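Local coordinates for Alpha/beta hydrolase (PDB 6KMO), which probably hydrolyses ester bonds, as expected of a bacterial esterase or lipase with the alpha/beta hydrolase fold, at residues A[27-32]-A[303-308]; A[271-276]-A[299-304]. The protein carries 2 engineered substitutions. All blocks are in the same frame, centred on the assembly; numbering follows the deposited sequence.

Overall arrangement
After a short N-terminal helix (4-8), segment 27-32 leads into helix 30-41; its partner, 303-308, follows 270 intervening residues later, and contact 1 closes that long loop. Contact 2 closes a much shorter one, with 22 residues between its segments: after strand 269-274 the chain leaves the sheet, crosses over through helix 280-292 and returns as the neighbouring parallel strand 297-302. This loop begins inside the long one and ends on the same stretch, overlapping at N303 and G304. M305 O and L276 N, 2.9 Å apart, probably form a hydrogen bond joining the contacts. Together they tie the N-terminal segment to the outermost strand of the sheet within this chain, and both touch the second subunit.

Contact 1. Residues A[27-32]-A[303-308]; sequences TPTAGV and NGMIHD
V32 projects from the first turn of its helix toward 303-308 and divides its two methyls between two neighbours. V32 CG1, anti to the backbone N (chi1 170°), meets I306 CG2 at 3.7 Å, the two side chains sliding past each other in opposite directions. CG2 turns to M305, whose side chain it crosses at about a right angle. The CA-CB bond of M305 points away from 27-32, but bends at chi2 and chi3 carry the thioether back, so that M305 CE rests 3.7 Å from V32 CG2. The same CE lies 3.6 Å from T29 CG2 on an oblique approach, so one methyl touches both the N-cap residue and the first-turn V32. Backbone bonding fixes this register: T29 N donates to G304 O at 3.1 Å, in the carbonyl plane and on a lone pair. G304, with a positive phi (80°), brings its CA to 3.4 Å from T27 O in a CA-H...O contact. T29 OG1 caps the helix, accepting from V32 N at 3.2 Å, and also hydrogen-bonds E318. H307, two residues on from M305, hydrogen-bonds D277 and touches S180, consistent with the catalytic triad of alpha/beta hydrolases. I306 packs on F35 and L36, and A30 N hydrogen-bonds to D291 of the second subunit. The contact thus seats the start of helix 30-41 against the weakly bonded strand 305-306, just past the corner at N303 and G304.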
ATOM      1  N   THR A  27       8.516  -0.343  14.990  0.66 11.07           N
ATOM      2  CA  THR A  27       7.879   0.271  16.146  0.66 11.11           C
ATOM      3  C   THR A  27       6.466   0.673  15.758  0.66  9.09           C
ATOM      4  O   THR A  27       6.215   0.998  14.590  0.66  8.69           O
ATOM      5  CB  THR A  27       8.643   1.516  16.623  0.66 16.85           C
ATOM      6  OG1 THR A  27       8.533   2.561  15.655  0.66 20.86           O
ATOM      7  CG2 THR A  27      10.108   1.199  16.821  0.66 15.70           C
ATOM      8  N   PRO A  28       5.516   0.632  16.690  1.00  8.33           N
ATOM      9  CA  PRO A  28       4.172   1.116  16.377  1.00  8.32           C
ATOM     10  C   PRO A  28       4.186   2.607  16.117  1.00  7.93           C
ATOM     11  O   PRO A  28       5.017   3.342  16.649  1.00  9.83           O
ATOM     12  CB  PRO A  28       3.376   0.810  17.653  1.00 11.09           C
ATOM     13  CG  PRO A  28       4.167  -0.231  18.383  1.00 12.60           C
ATOM     14  CD  PRO A  28       5.599   0.112  18.071  1.00  8.88           C
ATOM     15  N   THR A  29       3.233   3.073  15.316  1.00  7.25           N
ATOM     16  CA  THR A  29       3.015   4.505  15.254  1.00  7.19           C
ATOM     17  C   THR A  29       2.558   5.016  16.621  1.00  8.13           C
ATOM     18  O   THR A  29       2.177   4.247  17.506  1.00  8.28           O
ATOM     19  CB  THR A  29       1.936   4.876  14.248  1.00  6.98           C
ATOM     20  OG1 THR A  29       0.705   4.297  14.685  1.00  7.45           O
ATOM     21  CG2 THR A  29       2.289   4.426  12.852  1.00  9.87           C
ATOM     22  N   ALA A  30       2.558   6.332  16.768  1.00  8.06           N
ATOM     23  CA  ALA A  30       2.136   6.915  18.040  1.00  9.10           C
ATOM     24  C   ALA A  30       0.699   6.545  18.369  1.00 10.05           C
ATOM     25  O   ALA A  30       0.386   6.231  19.522  1.00 11.13           O
ATOM     26  CB  ALA A  30       2.320   8.425  17.996  1.00  9.77           C
ATOM     27  N   GLY A  31      -0.193   6.578  17.378  1.00  7.81           N
ATOM     28  CA  GLY A  31      -1.577   6.232  17.624  1.00  8.10           C
ATOM     29  C   GLY A  31      -1.759   4.768  17.974  1.00  9.56           C
ATOM     30  O   GLY A  31      -2.578   4.420  18.825  1.00 10.27           O
ATOM     31  N   VAL A  32      -1.018   3.886  17.308  1.00  8.26           N
ATOM     32  CA  VAL A  32      -1.113   2.469  17.643  1.00  9.48           C
ATOM     33  C   VAL A  32      -0.537   2.209  19.023  1.00  9.16           C
ATOM     34  O   VAL A  32      -1.088   1.406  19.792  1.00  8.76           O
ATOM     35  CB  VAL A  32      -0.450   1.625  16.538  1.00  9.03           C
ATOM     36  CG1 VAL A  32      -0.313   0.162  16.976  1.00  9.65           C
ATOM     37  CG2 VAL A  32      -1.274   1.725  15.257  1.00  8.13           C
ATOM     38  N   ASN A 303       3.585  -0.083   7.506  1.00  4.79           N
ATOM     39  CA  ASN A 303       4.467   0.016   8.658  1.00  5.70           C
ATOM     40  C   ASN A 303       3.781   0.649   9.871  1.00  6.09           C
ATOM     41  O   ASN A 303       2.829   1.424   9.765  1.00  6.80           O
ATOM     42  CB  ASN A 303       5.738   0.783   8.301  1.00  6.53           C
ATOM     43  CG  ASN A 303       6.826  -0.096   7.756  1.00  6.91           C
ATOM     44  OD1 ASN A 303       6.641  -1.293   7.510  1.00  7.51           O
ATOM     45  ND2 ASN A 303       8.003   0.486   7.577  1.00  7.52           N
ATOM     46  N   GLY A 304       4.258   0.254  11.051  1.00  5.34           N
ATOM     47  CA  GLY A 304       3.785   0.811  12.288  1.00  6.65           C
ATOM     48  C   GLY A 304       2.479   0.233  12.772  1.00  7.18           C
ATOM     49  O   GLY A 304       1.977   0.671  13.816  1.00  7.31           O
ATOM     50  N   MET A 305       1.913  -0.726  12.046  1.00  6.14           N
ATOM     51  CA  MET A 305       0.583  -1.247  12.328  1.00  5.66           C
ATOM     52  C   MET A 305       0.654  -2.579  13.064  1.00  5.45           C
ATOM     53  O   MET A 305       1.584  -3.376  12.888  1.00  6.89           O
ATOM     54  CB  MET A 305      -0.217  -1.456  11.027  1.00  6.14           C
ATOM     55  CG  MET A 305      -0.602  -0.199  10.273  1.00  8.06           C
ATOM     56  SD  MET A 305      -1.647   1.011  11.245  1.00  0.32           S
ATOM     57  CE  MET A 305      -0.340   2.233  11.738  1.00  8.01           C
ATOM     58  N   ILE A 306      -0.369  -2.819  13.873  1.00  6.84           N
ATOM     59  CA  ILE A 306      -0.614  -4.113  14.466  1.00  5.89           C
ATOM     60  C   ILE A 306      -1.631  -4.894  13.642  1.00  5.70           C
ATOM     61  O   ILE A 306      -2.329  -4.352  12.786  1.00  5.89           O
ATOM     62  CB  ILE A 306      -1.119  -3.985  15.929  1.00  6.47           C
ATOM     63  CG1 ILE A 306      -2.352  -3.091  15.998  1.00  6.49           C
ATOM     64  CG2 ILE A 306      -0.006  -3.500  16.836  1.00  8.74           C
ATOM     65  CD1 ILE A 306      -3.062  -3.144  17.321  1.00 10.07           C
ATOM     66  N   HIS A 307      -1.733  -6.185  13.933  1.00  6.44           N
ATOM     67  CA  HIS A 307      -2.805  -7.014  13.408  1.00  6.05           C
ATOM     68  C   HIS A 307      -4.155  -6.320  13.562  1.00  6.23           C
ATOM     69  O   HIS A 307      -4.455  -5.717  14.590  1.00  6.73           O
ATOM     70  CB  HIS A 307      -2.823  -8.346  14.167  1.00  6.27           C
ATOM     71  CG  HIS A 307      -3.808  -9.317  13.619  1.00  7.81           C
ATOM     72  ND1 HIS A 307      -3.628  -9.949  12.414  1.00  7.97           N
ATOM     73  CD2 HIS A 307      -5.026  -9.699  14.076  1.00  9.80           C
ATOM     74  CE1 HIS A 307      -4.688 -10.713  12.166  1.00  8.78           C
ATOM     75  NE2 HIS A 307      -5.542 -10.580  13.163  1.00 10.10           N
ATOM     76  N   ASP A 308      -5.002  -6.437  12.536  1.00  5.63           N
ATOM     77  CA  ASP A 308      -6.369  -5.914  12.589  1.00  5.88           C
ATOM     78  C   ASP A 308      -6.401  -4.390  12.687  1.00  5.87           C
ATOM     79  O   ASP A 308      -7.399  -3.807  13.119  1.00  5.90           O
ATOM     80  CB  ASP A 308      -7.202  -6.558  13.708  1.00  6.76           C
ATOM     81  CG  ASP A 308      -8.034  -7.729  13.229  1.00  7.79           C
ATOM     82  OD1 ASP A 308      -8.408  -7.817  12.029  1.00  8.08           O
ATOM     83  OD2 ASP A 308      -8.374  -8.564  14.105  1.00 10.48           O
TER

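Contact 2. Residues A[271-276]-A[299-304]; sequences IQTAEL and VTRYNG
Two hydrogen bonds grip Y302 OH: a water donates to it at 2.9 Å, in the ring plane, and Q327 is the other partner. That water also bonds T300 OG1 and, weakly, Q272 NE2. Q272, extended beyond CG, crosses Y302 obliquely with Q272 CD 3.5 Å from Y302 CE1 and amide and ring planes 40° apart; its OE1 is held by Y309. On the other sheet face, T273 OG1 lies 3.5 Å from R301 CB; E284 OE2 of the same chain hydrogen-bonds T273 OG1 and forms a salt bridge with R301 NE. The strand segments run parallel (axes 4.6 Å apart at closest, directions 24° apart), joined by T300 N to I271 O, T273 N to T300 O and Y302 N to T273 O, each 2.9 Å. At the corner, E275 OE1 accepts from G304 N at 2.8 Å on the anti lone pair. The carboxylate stacks on the N303 amide (planes 7° apart); E275 OE2 forms a salt bridge with R288, and N303 ND2 a hydrogen bond with E284, both of the second subunit. Helix 280-292, the connection of this beta-alpha-beta unit, covers the sheet face of I271 and T273, helix 319-335 that of Q272 and Y302, while T300 to Y302 pair antiparallel with a second-subunit strand, continuing the sheet.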
ATOM      1  N   ILE A 271      -2.647  -8.571  -1.096  1.00  4.72           N
ATOM      2  CA  ILE A 271      -2.441  -8.923   0.306  1.00  5.12           C
ATOM      3  C   ILE A 271      -1.919  -7.690   1.018  1.00  5.72           C
ATOM      4  O   ILE A 271      -0.935  -7.093   0.578  1.00  6.39           O
ATOM      5  CB  ILE A 271      -1.435 -10.078   0.457  1.00  4.85           C
ATOM      6  CG1 ILE A 271      -1.960 -11.348  -0.179  1.00  5.73           C
ATOM      7  CG2 ILE A 271      -1.115 -10.308   1.931  1.00  7.44           C
ATOM      8  CD1 ILE A 271      -0.925 -12.451  -0.369  1.00  7.69           C
ATOM      9  N   GLN A 272      -2.575  -7.296   2.109  1.00  4.80           N
ATOM     10  CA  GLN A 272      -2.013  -6.295   3.015  1.00  5.56           C
ATOM     11  C   GLN A 272      -1.478  -7.006   4.246  1.00  5.73           C
ATOM     12  O   GLN A 272      -2.134  -7.899   4.787  1.00  5.80           O
ATOM     13  CB  GLN A 272      -3.047  -5.266   3.474  1.00  6.16           C
ATOM     14  CG  GLN A 272      -3.676  -4.460   2.348  1.00  5.61           C
ATOM     15  CD  GLN A 272      -4.369  -3.198   2.824  1.00  6.14           C
ATOM     16  OE1 GLN A 272      -4.601  -3.001   4.025  1.00  6.45           O
ATOM     17  NE2 GLN A 272      -4.731  -2.338   1.872  1.00  6.24           N
ATOM     18  N   THR A 273      -0.294  -6.608   4.699  1.00  5.32           N
ATOM     19  CA  THR A 273       0.224  -7.095   5.968  1.00  5.27           C
ATOM     20  C   THR A 273       0.528  -5.921   6.893  1.00  4.82           C
ATOM     21  O   THR A 273       0.735  -4.785   6.457  1.00  6.10           O
ATOM     22  CB  THR A 273       1.466  -7.968   5.781  1.00  6.76           C
ATOM     23  OG1 THR A 273       2.478  -7.158   5.189  1.00  6.33           O
ATOM     24  CG2 THR A 273       1.164  -9.210   4.950  1.00  6.78           C
ATOM     25  N   ALA A 274       0.533  -6.222   8.185  1.00  5.80           N
ATOM     26  CA  ALA A 274       0.905  -5.273   9.225  1.00  5.86           C
ATOM     27  C   ALA A 274       2.331  -5.545   9.662  1.00  5.78           C
ATOM     28  O   ALA A 274       2.711  -6.700   9.887  1.00  6.52           O
ATOM     29  CB  ALA A 274      -0.022  -5.424  10.423  1.00  6.65           C
ATOM     30  N   GLU A 275       3.126  -4.478   9.818  1.00  5.75           N
ATOM     31  CA  GLU A 275       4.536  -4.664  10.165  1.00  5.44           C
ATOM     32  C   GLU A 275       4.704  -5.391  11.497  1.00  5.87           C
ATOM     33  O   GLU A 275       5.621  -6.203  11.645  1.00  6.57           O
ATOM     34  CB  GLU A 275       5.269  -3.317  10.199  1.00  5.71           C
ATOM     35  CG  GLU A 275       6.741  -3.420  10.605  1.00  6.14           C
ATOM     36  CD  GLU A 275       7.424  -2.082  10.754  1.00  7.25           C
ATOM     37  OE1 GLU A 275       6.757  -1.068  11.055  1.00  7.84           O
ATOM     38  OE2 GLU A 275       8.660  -2.070  10.559  1.00 11.05           O
ATOM     39  N   LEU A 276       3.857  -5.099  12.482  1.00  5.88           N
ATOM     40  CA  LEU A 276       4.029  -5.637  13.836  1.00  6.25           C
ATOM     41  C   LEU A 276       2.919  -6.631  14.136  1.00  8.07           C
ATOM     42  O   LEU A 276       2.104  -6.405  15.026  1.00  9.58           O
ATOM     43  CB  LEU A 276       4.083  -4.499  14.868  1.00  7.63           C
ATOM     44  CG  LEU A 276       5.268  -3.534  14.670  1.00 10.16           C
ATOM     45  CD1 LEU A 276       4.816  -2.271  13.979  1.00 11.39           C
ATOM     46  CD2 LEU A 276       5.952  -3.207  16.001  1.00 11.66           C
ATOM     47  N   VAL A 299       1.663  -7.324  -2.863  1.00  5.31           N
ATOM     48  CA  VAL A 299       1.814  -7.472  -1.416  1.00  5.21           C
ATOM     49  C   VAL A 299       2.285  -6.139  -0.852  1.00  4.88           C
ATOM     50  O   VAL A 299       3.360  -5.653  -1.223  1.00  5.76           O
ATOM     51  CB  VAL A 299       2.804  -8.580  -1.047  1.00  5.47           C
ATOM     52  CG1 VAL A 299       2.944  -8.684   0.463  1.00  6.65           C
ATOM     53  CG2 VAL A 299       2.345  -9.932  -1.623  1.00  6.99           C
ATOM     54  N   THR A 300       1.486  -5.552   0.038  0.51  4.79           N
ATOM     55  CA  THR A 300       1.783  -4.261   0.643  0.51  5.37           C
ATOM     56  C   THR A 300       1.868  -4.426   2.151  0.51  6.19           C
ATOM     57  O   THR A 300       0.885  -4.828   2.791  0.51  6.14           O
ATOM     58  CB  THR A 300       0.695  -3.227   0.347  0.51  5.50           C
ATOM     59  OG1 THR A 300       0.354  -3.228  -1.041  0.51  6.92           O
ATOM     60  CG2 THR A 300       1.141  -1.824   0.746  0.51  7.45           C
ATOM     61  N   ARG A 301       3.020  -4.097   2.716  1.00  5.46           N
ATOM     62  CA  ARG A 301       3.200  -4.042   4.161  1.00  5.78           C
ATOM     63  C   ARG A 301       2.983  -2.610   4.632  1.00  6.42           C
ATOM     64  O   ARG A 301       3.616  -1.684   4.120  1.00  5.83           O
ATOM     65  CB  ARG A 301       4.616  -4.487   4.534  1.00  5.41           C
ATOM     66  CG  ARG A 301       4.920  -4.431   6.023  1.00  6.87           C
ATOM     67  CD  ARG A 301       6.396  -4.585   6.317  1.00  6.30           C
ATOM     68  NE  ARG A 301       6.838  -5.953   6.119  1.00  6.02           N
ATOM     69  CZ  ARG A 301       7.958  -6.463   6.609  1.00  7.19           C
ATOM     70  NH1 ARG A 301       8.780  -5.694   7.297  1.00  8.33           N
ATOM     71  NH2 ARG A 301       8.252  -7.735   6.400  1.00  7.41           N
ATOM     72  N   TYR A 302       2.097  -2.428   5.604  1.00  5.12           N
ATOM     73  CA  TYR A 302       1.825  -1.124   6.201  1.00  5.23           C
ATOM     74  C   TYR A 302       2.634  -1.013   7.490  1.00  5.68           C
ATOM     75  O   TYR A 302       2.426  -1.782   8.439  1.00  5.37           O
ATOM     76  CB  TYR A 302       0.320  -0.904   6.415  1.00  6.21           C
ATOM     77  CG  TYR A 302      -0.394  -0.655   5.093  1.00  5.48           C
ATOM     78  CD1 TYR A 302      -0.747  -1.709   4.275  1.00  5.74           C
ATOM     79  CD2 TYR A 302      -0.652   0.628   4.650  1.00  6.40           C
ATOM     80  CE1 TYR A 302      -1.357  -1.496   3.050  1.00  5.12           C
ATOM     81  CE2 TYR A 302      -1.277   0.853   3.422  1.00  6.30           C
ATOM     82  CZ  TYR A 302      -1.624  -0.222   2.637  1.00  6.02           C
ATOM     83  OH  TYR A 302      -2.233  -0.052   1.404  1.00  6.09           O
ATOM     84  N   ASN A 303       3.585  -0.083   7.506  1.00  4.79           N
ATOM     85  CA  ASN A 303       4.467   0.016   8.658  1.00  5.70           C
ATOM     86  C   ASN A 303       3.781   0.649   9.871  1.00  6.09           C
ATOM     87  O   ASN A 303       2.829   1.424   9.765  1.00  6.80           O
ATOM     88  CB  ASN A 303       5.738   0.783   8.301  1.00  6.53           C
ATOM     89  CG  ASN A 303       6.826  -0.096   7.756  1.00  6.91           C
ATOM     90  OD1 ASN A 303       6.641  -1.293   7.510  1.00  7.51           O
ATOM     91  ND2 ASN A 303       8.003   0.486   7.577  1.00  7.52           N
ATOM     92  N   GLY A 304       4.258   0.254  11.051  1.00  5.34           N
ATOM     93  CA  GLY A 304       3.785   0.811  12.288  1.00  6.65           C
ATOM     94  C   GLY A 304       2.479   0.233  12.772  1.00  7.18           C
ATOM     95  O   GLY A 304       1.977   0.671  13.816  1.00  7.31           O
TER
HETATM   96  O   HOH W   1      -2.621  -2.303  -0.305  1.00  6.76           O